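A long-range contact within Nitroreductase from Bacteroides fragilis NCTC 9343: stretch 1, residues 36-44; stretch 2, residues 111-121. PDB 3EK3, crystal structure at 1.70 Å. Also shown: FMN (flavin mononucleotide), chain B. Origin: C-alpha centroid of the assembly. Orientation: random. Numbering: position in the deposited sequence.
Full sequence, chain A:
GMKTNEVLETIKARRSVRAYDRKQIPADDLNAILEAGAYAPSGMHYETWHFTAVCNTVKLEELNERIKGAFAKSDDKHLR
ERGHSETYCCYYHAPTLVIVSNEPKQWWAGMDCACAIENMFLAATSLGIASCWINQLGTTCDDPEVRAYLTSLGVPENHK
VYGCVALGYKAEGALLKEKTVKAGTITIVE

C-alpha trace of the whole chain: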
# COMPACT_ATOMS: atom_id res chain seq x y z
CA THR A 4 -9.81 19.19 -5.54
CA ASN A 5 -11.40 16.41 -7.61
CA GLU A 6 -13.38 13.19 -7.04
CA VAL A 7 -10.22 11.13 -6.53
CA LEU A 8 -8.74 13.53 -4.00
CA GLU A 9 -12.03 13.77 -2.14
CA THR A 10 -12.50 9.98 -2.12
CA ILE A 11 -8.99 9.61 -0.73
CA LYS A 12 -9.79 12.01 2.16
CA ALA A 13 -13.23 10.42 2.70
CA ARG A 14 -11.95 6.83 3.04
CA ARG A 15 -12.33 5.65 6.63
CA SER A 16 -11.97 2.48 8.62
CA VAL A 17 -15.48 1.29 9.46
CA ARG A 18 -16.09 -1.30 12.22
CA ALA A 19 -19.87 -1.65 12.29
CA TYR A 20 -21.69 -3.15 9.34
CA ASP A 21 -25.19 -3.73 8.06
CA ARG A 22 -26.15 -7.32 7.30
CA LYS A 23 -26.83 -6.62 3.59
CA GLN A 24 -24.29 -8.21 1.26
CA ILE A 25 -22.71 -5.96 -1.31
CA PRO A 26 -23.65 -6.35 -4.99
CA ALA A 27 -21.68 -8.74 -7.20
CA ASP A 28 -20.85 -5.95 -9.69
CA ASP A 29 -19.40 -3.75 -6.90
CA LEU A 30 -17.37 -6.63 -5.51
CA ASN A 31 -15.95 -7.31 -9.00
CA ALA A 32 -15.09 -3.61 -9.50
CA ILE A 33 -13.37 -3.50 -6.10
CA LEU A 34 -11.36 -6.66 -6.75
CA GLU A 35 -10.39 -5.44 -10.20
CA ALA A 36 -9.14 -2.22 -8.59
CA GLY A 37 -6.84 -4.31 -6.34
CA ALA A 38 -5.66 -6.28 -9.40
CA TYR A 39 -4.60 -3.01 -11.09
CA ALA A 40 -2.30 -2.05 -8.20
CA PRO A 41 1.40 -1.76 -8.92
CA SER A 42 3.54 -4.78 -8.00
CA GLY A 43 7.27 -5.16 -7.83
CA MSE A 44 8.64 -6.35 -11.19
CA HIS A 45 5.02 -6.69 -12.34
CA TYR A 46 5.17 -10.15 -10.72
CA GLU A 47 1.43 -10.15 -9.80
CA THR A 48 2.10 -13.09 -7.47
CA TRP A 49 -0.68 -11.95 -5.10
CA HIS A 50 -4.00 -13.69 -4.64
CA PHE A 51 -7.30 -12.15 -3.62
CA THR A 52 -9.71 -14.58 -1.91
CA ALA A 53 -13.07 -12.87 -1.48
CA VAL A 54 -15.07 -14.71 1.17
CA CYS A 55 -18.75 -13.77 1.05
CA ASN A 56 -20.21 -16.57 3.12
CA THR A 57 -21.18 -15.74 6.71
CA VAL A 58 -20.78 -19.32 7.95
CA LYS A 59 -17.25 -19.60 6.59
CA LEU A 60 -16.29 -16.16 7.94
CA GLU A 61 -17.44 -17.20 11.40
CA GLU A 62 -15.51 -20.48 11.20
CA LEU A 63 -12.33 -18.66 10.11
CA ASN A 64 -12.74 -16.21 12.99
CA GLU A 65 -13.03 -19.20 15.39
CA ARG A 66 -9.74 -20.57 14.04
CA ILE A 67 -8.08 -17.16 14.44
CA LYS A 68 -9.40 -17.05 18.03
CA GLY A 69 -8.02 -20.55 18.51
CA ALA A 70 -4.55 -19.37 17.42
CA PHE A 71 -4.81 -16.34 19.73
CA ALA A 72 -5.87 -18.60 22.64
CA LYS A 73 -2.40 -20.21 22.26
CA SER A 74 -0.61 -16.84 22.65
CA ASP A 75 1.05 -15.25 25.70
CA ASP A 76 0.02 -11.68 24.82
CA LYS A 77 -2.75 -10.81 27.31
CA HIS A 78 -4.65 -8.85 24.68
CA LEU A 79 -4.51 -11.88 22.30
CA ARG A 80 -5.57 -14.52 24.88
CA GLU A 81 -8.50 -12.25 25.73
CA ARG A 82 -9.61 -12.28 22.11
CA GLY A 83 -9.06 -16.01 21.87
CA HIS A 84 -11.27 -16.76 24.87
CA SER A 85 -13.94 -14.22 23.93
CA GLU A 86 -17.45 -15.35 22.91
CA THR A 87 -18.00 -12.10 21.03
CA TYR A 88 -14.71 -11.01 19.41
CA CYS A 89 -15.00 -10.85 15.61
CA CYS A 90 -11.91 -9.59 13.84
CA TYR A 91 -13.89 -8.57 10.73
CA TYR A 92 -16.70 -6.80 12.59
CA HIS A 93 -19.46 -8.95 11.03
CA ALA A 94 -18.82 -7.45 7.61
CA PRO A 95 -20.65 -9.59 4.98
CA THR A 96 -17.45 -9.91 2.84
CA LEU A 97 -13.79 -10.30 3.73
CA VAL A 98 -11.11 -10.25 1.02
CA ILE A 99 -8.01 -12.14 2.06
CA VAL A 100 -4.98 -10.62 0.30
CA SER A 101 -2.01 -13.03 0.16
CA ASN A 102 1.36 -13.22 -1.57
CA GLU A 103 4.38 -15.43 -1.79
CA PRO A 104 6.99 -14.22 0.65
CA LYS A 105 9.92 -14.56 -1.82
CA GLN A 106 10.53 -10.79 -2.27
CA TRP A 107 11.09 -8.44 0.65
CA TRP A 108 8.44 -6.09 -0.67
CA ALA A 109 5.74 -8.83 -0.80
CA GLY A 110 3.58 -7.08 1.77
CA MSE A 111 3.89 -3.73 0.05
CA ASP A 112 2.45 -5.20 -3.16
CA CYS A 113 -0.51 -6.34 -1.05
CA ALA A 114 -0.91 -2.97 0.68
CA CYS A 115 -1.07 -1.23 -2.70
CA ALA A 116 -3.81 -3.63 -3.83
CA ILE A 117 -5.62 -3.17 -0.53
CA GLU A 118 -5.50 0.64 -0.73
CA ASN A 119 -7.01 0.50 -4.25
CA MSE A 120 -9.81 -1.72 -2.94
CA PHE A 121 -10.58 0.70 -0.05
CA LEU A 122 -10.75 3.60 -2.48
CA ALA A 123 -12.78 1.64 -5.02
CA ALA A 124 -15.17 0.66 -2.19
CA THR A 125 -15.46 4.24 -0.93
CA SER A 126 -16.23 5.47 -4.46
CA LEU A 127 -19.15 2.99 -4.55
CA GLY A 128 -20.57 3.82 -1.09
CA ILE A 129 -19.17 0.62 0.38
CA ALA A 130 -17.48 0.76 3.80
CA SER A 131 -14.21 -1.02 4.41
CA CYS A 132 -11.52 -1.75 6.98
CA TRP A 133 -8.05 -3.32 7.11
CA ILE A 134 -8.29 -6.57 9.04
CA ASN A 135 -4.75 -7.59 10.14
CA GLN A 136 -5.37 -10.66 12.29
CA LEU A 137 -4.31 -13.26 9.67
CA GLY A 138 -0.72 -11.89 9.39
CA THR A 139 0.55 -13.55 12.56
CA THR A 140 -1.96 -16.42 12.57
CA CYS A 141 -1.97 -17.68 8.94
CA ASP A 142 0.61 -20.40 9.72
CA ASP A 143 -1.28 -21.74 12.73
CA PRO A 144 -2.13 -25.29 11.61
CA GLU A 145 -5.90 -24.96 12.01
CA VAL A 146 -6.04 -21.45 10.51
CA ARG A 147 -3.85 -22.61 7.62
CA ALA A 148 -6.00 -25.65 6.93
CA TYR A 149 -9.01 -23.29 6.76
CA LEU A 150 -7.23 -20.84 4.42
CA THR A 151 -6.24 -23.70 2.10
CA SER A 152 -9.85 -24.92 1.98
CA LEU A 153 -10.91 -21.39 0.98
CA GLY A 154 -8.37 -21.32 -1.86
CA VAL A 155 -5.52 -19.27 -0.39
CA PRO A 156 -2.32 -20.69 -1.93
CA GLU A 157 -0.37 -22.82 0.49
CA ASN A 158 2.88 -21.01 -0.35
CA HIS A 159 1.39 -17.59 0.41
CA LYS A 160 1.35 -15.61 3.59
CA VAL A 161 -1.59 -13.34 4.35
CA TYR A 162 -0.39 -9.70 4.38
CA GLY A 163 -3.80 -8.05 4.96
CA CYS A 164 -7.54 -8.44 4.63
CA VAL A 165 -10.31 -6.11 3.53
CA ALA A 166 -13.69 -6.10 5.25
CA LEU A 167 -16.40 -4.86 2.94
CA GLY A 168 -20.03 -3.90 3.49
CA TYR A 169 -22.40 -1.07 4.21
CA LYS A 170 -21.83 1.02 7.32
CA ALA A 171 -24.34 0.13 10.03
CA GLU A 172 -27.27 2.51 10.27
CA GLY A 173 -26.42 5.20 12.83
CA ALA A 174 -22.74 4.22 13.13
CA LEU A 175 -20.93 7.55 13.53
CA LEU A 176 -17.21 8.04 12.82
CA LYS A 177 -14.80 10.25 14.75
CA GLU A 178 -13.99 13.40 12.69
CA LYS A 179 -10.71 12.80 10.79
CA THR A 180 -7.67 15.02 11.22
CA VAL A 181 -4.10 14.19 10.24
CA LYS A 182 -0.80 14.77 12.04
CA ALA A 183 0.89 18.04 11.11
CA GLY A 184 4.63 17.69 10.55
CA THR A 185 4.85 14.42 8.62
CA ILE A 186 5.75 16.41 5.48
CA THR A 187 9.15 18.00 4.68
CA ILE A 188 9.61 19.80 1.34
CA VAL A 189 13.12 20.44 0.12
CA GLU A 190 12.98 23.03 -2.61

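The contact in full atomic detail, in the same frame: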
# COMPACT_ATOMS: atom_id res chain seq x y z
N ALA A 36 -9.94 -3.39 -8.99
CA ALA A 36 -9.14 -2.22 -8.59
C ALA A 36 -7.87 -2.69 -7.88
O ALA A 36 -6.80 -2.17 -8.18
CB ALA A 36 -9.96 -1.24 -7.72
N GLY A 37 -8.00 -3.66 -6.96
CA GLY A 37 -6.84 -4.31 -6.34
C GLY A 37 -5.88 -4.92 -7.35
O GLY A 37 -4.65 -4.77 -7.25
N ALA A 38 -6.44 -5.66 -8.33
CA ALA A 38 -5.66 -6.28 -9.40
C ALA A 38 -4.81 -5.33 -10.23
O ALA A 38 -3.74 -5.72 -10.75
CB ALA A 38 -6.57 -7.09 -10.32
N TYR A 39 -5.29 -4.09 -10.37
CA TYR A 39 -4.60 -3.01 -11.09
C TYR A 39 -3.54 -2.23 -10.29
O TYR A 39 -2.85 -1.35 -10.84
CB TYR A 39 -5.65 -2.05 -11.69
CG TYR A 39 -6.12 -2.46 -13.06
CD1 TYR A 39 -7.12 -3.43 -13.22
CD2 TYR A 39 -5.56 -1.90 -14.19
CE1 TYR A 39 -7.53 -3.81 -14.48
CE2 TYR A 39 -5.96 -2.29 -15.46
CZ TYR A 39 -6.94 -3.25 -15.60
OH TYR A 39 -7.36 -3.63 -16.85
N ALA A 40 -3.36 -2.59 -9.02
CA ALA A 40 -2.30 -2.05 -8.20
C ALA A 40 -0.90 -2.36 -8.78
O ALA A 40 -0.69 -3.36 -9.49
CB ALA A 40 -2.38 -2.58 -6.70
N PRO A 41 0.06 -1.49 -8.48
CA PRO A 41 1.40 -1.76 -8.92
C PRO A 41 1.92 -2.94 -8.10
O PRO A 41 1.48 -3.12 -6.96
CB PRO A 41 2.17 -0.49 -8.52
CG PRO A 41 1.38 0.13 -7.39
CD PRO A 41 -0.07 -0.23 -7.71
N SER A 42 2.78 -3.72 -8.72
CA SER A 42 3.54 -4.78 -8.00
C SER A 42 4.96 -4.80 -8.45
O SER A 42 5.28 -4.53 -9.61
CB SER A 42 2.90 -6.17 -8.20
OG SER A 42 2.98 -6.64 -9.54
N GLY A 43 5.86 -5.16 -7.52
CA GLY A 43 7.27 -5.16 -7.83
C GLY A 43 7.52 -6.08 -8.99
O GLY A 43 7.03 -7.23 -8.98
N MSE A 44 8.27 -5.58 -9.98
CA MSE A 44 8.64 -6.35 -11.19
C MSE A 44 7.45 -6.82 -12.02
O MSE A 44 7.57 -7.71 -12.88
CB MSE A 44 9.52 -7.55 -10.80
CG MSE A 44 10.83 -7.14 -10.14
SE MSE A 44 12.04 -6.35 -11.44
CE MSE A 44 12.18 -7.85 -12.61
N MSE A 111 4.21 -5.01 0.65
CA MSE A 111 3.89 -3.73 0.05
C MSE A 111 3.09 -3.89 -1.22
O MSE A 111 2.15 -3.10 -1.48
CB MSE A 111 5.16 -2.88 -0.13
CG MSE A 111 5.85 -2.57 1.19
SE MSE A 111 7.17 -1.18 1.11
CE MSE A 111 8.21 -1.99 -0.29
N ASP A 112 3.37 -4.91 -2.04
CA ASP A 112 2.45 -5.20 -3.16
C ASP A 112 1.01 -5.27 -2.63
O ASP A 112 0.11 -4.67 -3.16
CB ASP A 112 2.73 -6.57 -3.79
CG ASP A 112 3.97 -6.63 -4.67
OD1 ASP A 112 4.69 -5.63 -4.85
OD2 ASP A 112 4.20 -7.73 -5.20
N CYS A 113 0.82 -6.09 -1.61
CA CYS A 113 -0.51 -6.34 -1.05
C CYS A 113 -1.16 -5.08 -0.55
O CYS A 113 -2.34 -4.88 -0.77
CB CYS A 113 -0.47 -7.37 0.07
SG CYS A 113 -0.01 -9.01 -0.54
N ALA A 114 -0.38 -4.23 0.13
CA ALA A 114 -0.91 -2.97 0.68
C ALA A 114 -1.37 -2.06 -0.44
O ALA A 114 -2.42 -1.35 -0.32
CB ALA A 114 0.16 -2.28 1.57
N CYS A 115 -0.62 -2.05 -1.54
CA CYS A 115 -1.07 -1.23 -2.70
C CYS A 115 -2.42 -1.69 -3.23
O CYS A 115 -3.30 -0.88 -3.53
CB CYS A 115 -0.04 -1.23 -3.81
SG CYS A 115 1.47 -0.32 -3.45
N ALA A 116 -2.56 -3.00 -3.39
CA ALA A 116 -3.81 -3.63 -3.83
C ALA A 116 -4.94 -3.27 -2.86
O ALA A 116 -6.04 -2.87 -3.26
CB ALA A 116 -3.61 -5.18 -3.93
N ILE A 117 -4.64 -3.40 -1.58
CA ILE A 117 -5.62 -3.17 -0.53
C ILE A 117 -6.08 -1.71 -0.57
O ILE A 117 -7.30 -1.44 -0.54
CB ILE A 117 -5.08 -3.55 0.85
CG1 ILE A 117 -5.05 -5.08 0.97
CG2 ILE A 117 -5.96 -2.95 1.96
CD1 ILE A 117 -4.25 -5.60 2.14
N GLU A 118 -5.14 -0.77 -0.67
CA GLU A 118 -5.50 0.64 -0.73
C GLU A 118 -6.40 0.93 -1.93
O GLU A 118 -7.39 1.63 -1.76
CB GLU A 118 -4.26 1.54 -0.69
CG GLU A 118 -4.50 3.05 -0.56
CD GLU A 118 -5.25 3.45 0.70
OE1 GLU A 118 -5.34 2.64 1.60
OE2 GLU A 118 -5.78 4.60 0.81
N ASN A 119 -6.09 0.37 -3.09
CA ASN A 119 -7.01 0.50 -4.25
C ASN A 119 -8.44 0.03 -3.94
O ASN A 119 -9.42 0.66 -4.30
CB ASN A 119 -6.44 -0.27 -5.46
CG ASN A 119 -5.37 0.50 -6.19
OD1 ASN A 119 -4.99 1.61 -5.76
ND2 ASN A 119 -4.89 -0.06 -7.31
N MSE A 120 -8.54 -1.12 -3.30
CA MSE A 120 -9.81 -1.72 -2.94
C MSE A 120 -10.61 -0.82 -2.00
O MSE A 120 -11.81 -0.59 -2.23
CB MSE A 120 -9.58 -3.09 -2.30
CG MSE A 120 -9.15 -4.12 -3.27
SE MSE A 120 -9.28 -5.91 -2.44
CE MSE A 120 -8.15 -6.86 -3.70
N PHE A 121 -9.94 -0.27 -0.98
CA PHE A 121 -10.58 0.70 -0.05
C PHE A 121 -11.17 1.88 -0.81
O PHE A 121 -12.31 2.30 -0.59
CB PHE A 121 -9.61 1.28 0.96
CG PHE A 121 -9.06 0.29 2.00
CD1 PHE A 121 -9.77 -0.85 2.43
CD2 PHE A 121 -7.85 0.58 2.62
CE1 PHE A 121 -9.22 -1.71 3.42
CE2 PHE A 121 -7.31 -0.25 3.62
CZ PHE A 121 -8.01 -1.40 4.01
N1 FMN B . 9.48 0.53 -10.86
C2 FMN B . 10.74 1.03 -11.10
O2 FMN B . 11.00 1.55 -12.19
N3 FMN B . 11.74 0.96 -10.16
C4 FMN B . 11.50 0.37 -8.97
O4 FMN B . 12.36 0.52 -8.08
C4A FMN B . 10.22 -0.14 -8.70
N5 FMN B . 9.95 -0.72 -7.49
C5A FMN B . 8.69 -1.20 -7.18
C6 FMN B . 8.46 -1.75 -5.92
C7 FMN B . 7.19 -2.20 -5.57
C7M FMN B . 6.87 -2.61 -4.13
C8 FMN B . 6.14 -2.07 -6.49
C8M FMN B . 4.72 -2.11 -5.99
C9 FMN B . 6.39 -1.51 -7.76
C9A FMN B . 7.65 -1.07 -8.11
N10 FMN B . 7.93 -0.52 -9.38
C10 FMN B . 9.19 -0.02 -9.65
C1' FMN B . 6.84 -0.35 -10.41
C2' FMN B . 6.46 -1.71 -11.01
O2' FMN B . 7.46 -2.14 -11.91
C3' FMN B . 5.16 -1.53 -11.76
O3' FMN B . 4.14 -1.29 -10.82
C4' FMN B . 4.76 -2.78 -12.57
O4' FMN B . 5.67 -2.98 -13.65
C5' FMN B . 3.34 -2.64 -13.13
O5' FMN B . 3.27 -1.54 -14.03
P FMN B . 2.22 -0.32 -13.82
O1P FMN B . 0.88 -0.91 -13.61
O2P FMN B . 2.37 0.64 -15.01
O3P FMN B . 2.56 0.38 -12.52
O HOH W 1 -3.74 1.14 -9.94
O HOH W 2 6.35 -8.42 -6.57

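Contact between the end of a helix with the loop that follows it (residues 36-44) and one side of a second helix (residues 111-121); no two touching residues are closer than 69 positions in sequence, and together the two stretches bury 424 Å². Two direct hydrogen bonds hold the contact, one near each end. At the first, Asn 119 ND2 donates to Ala 36 O (3.0 Å, N-H...O angle 150°). Ala 36 O lies where its helix runs out and also receives a weak backbone bond from Tyr 39 N (3.3 Å), so the amide of Asn 119 supplements the last turn. At the second, Gly 43 N donates to Asp 112 OD1 (3.0 Å) in a nearly straight bond of 167°; the CA-to-CB bond of Asp 112 points sideways, but the m rotamer brings its carboxylate nearer to the loop.

Water extends both polar sites. Water 1 accepts from Asn 119 ND2 (3.1 Å) and lies 2.8 Å from Tyr 39 O, to which it can donate, so this side-chain nitrogen bonds Ala 36 O directly and can reach Tyr 39 O through the water. Water 2 donates to Gly 43 O (2.8 Å) and to Asp 112 OD2 (2.6 Å); both carboxylate oxygens of Asp 112 are thereby linked to Gly 43, one directly and one through water. Ala 40 N approaches Asn 119 ND2 to 3.4 Å, but both are donors and no hydrogen bond forms; Ala 40 N instead bonds to Gly 37 O (3.1 Å).

Between these sites the packing is close and mostly apolar. Gly 37 and Ala 116 bring their CA atoms within 4.0 Å, and Gly 37 CA makes a CA-H...O contact with Ala 116 O (3.5 Å, angle at H 134°). The missing side chain matters here: an ideal CB on Gly 37 would lie 2.4 Å from CE of Met 120, a selenomethionine, and would clash. Ala 40 points its methyl toward the helix, where Ala 40 CB lies 4.0 Å from both Cys 115 CB and Ala 116 CB and 3.3 Å from Ala 116 N. Pro 41 CG adds a contact with Cys 115 SG at 4.0 Å. Pro 41 O, buried by the contact, has no polar partner in the model.

The loop also borders the flavin: Pro 41 CB lies 3.1 Å from FMN O3', and Gly 43 N 3.3 Å from FMN C8. Asp 112 OD1 is 3.7 Å from FMN C8M, so its bond to Gly 43 N lies beside the cofactor.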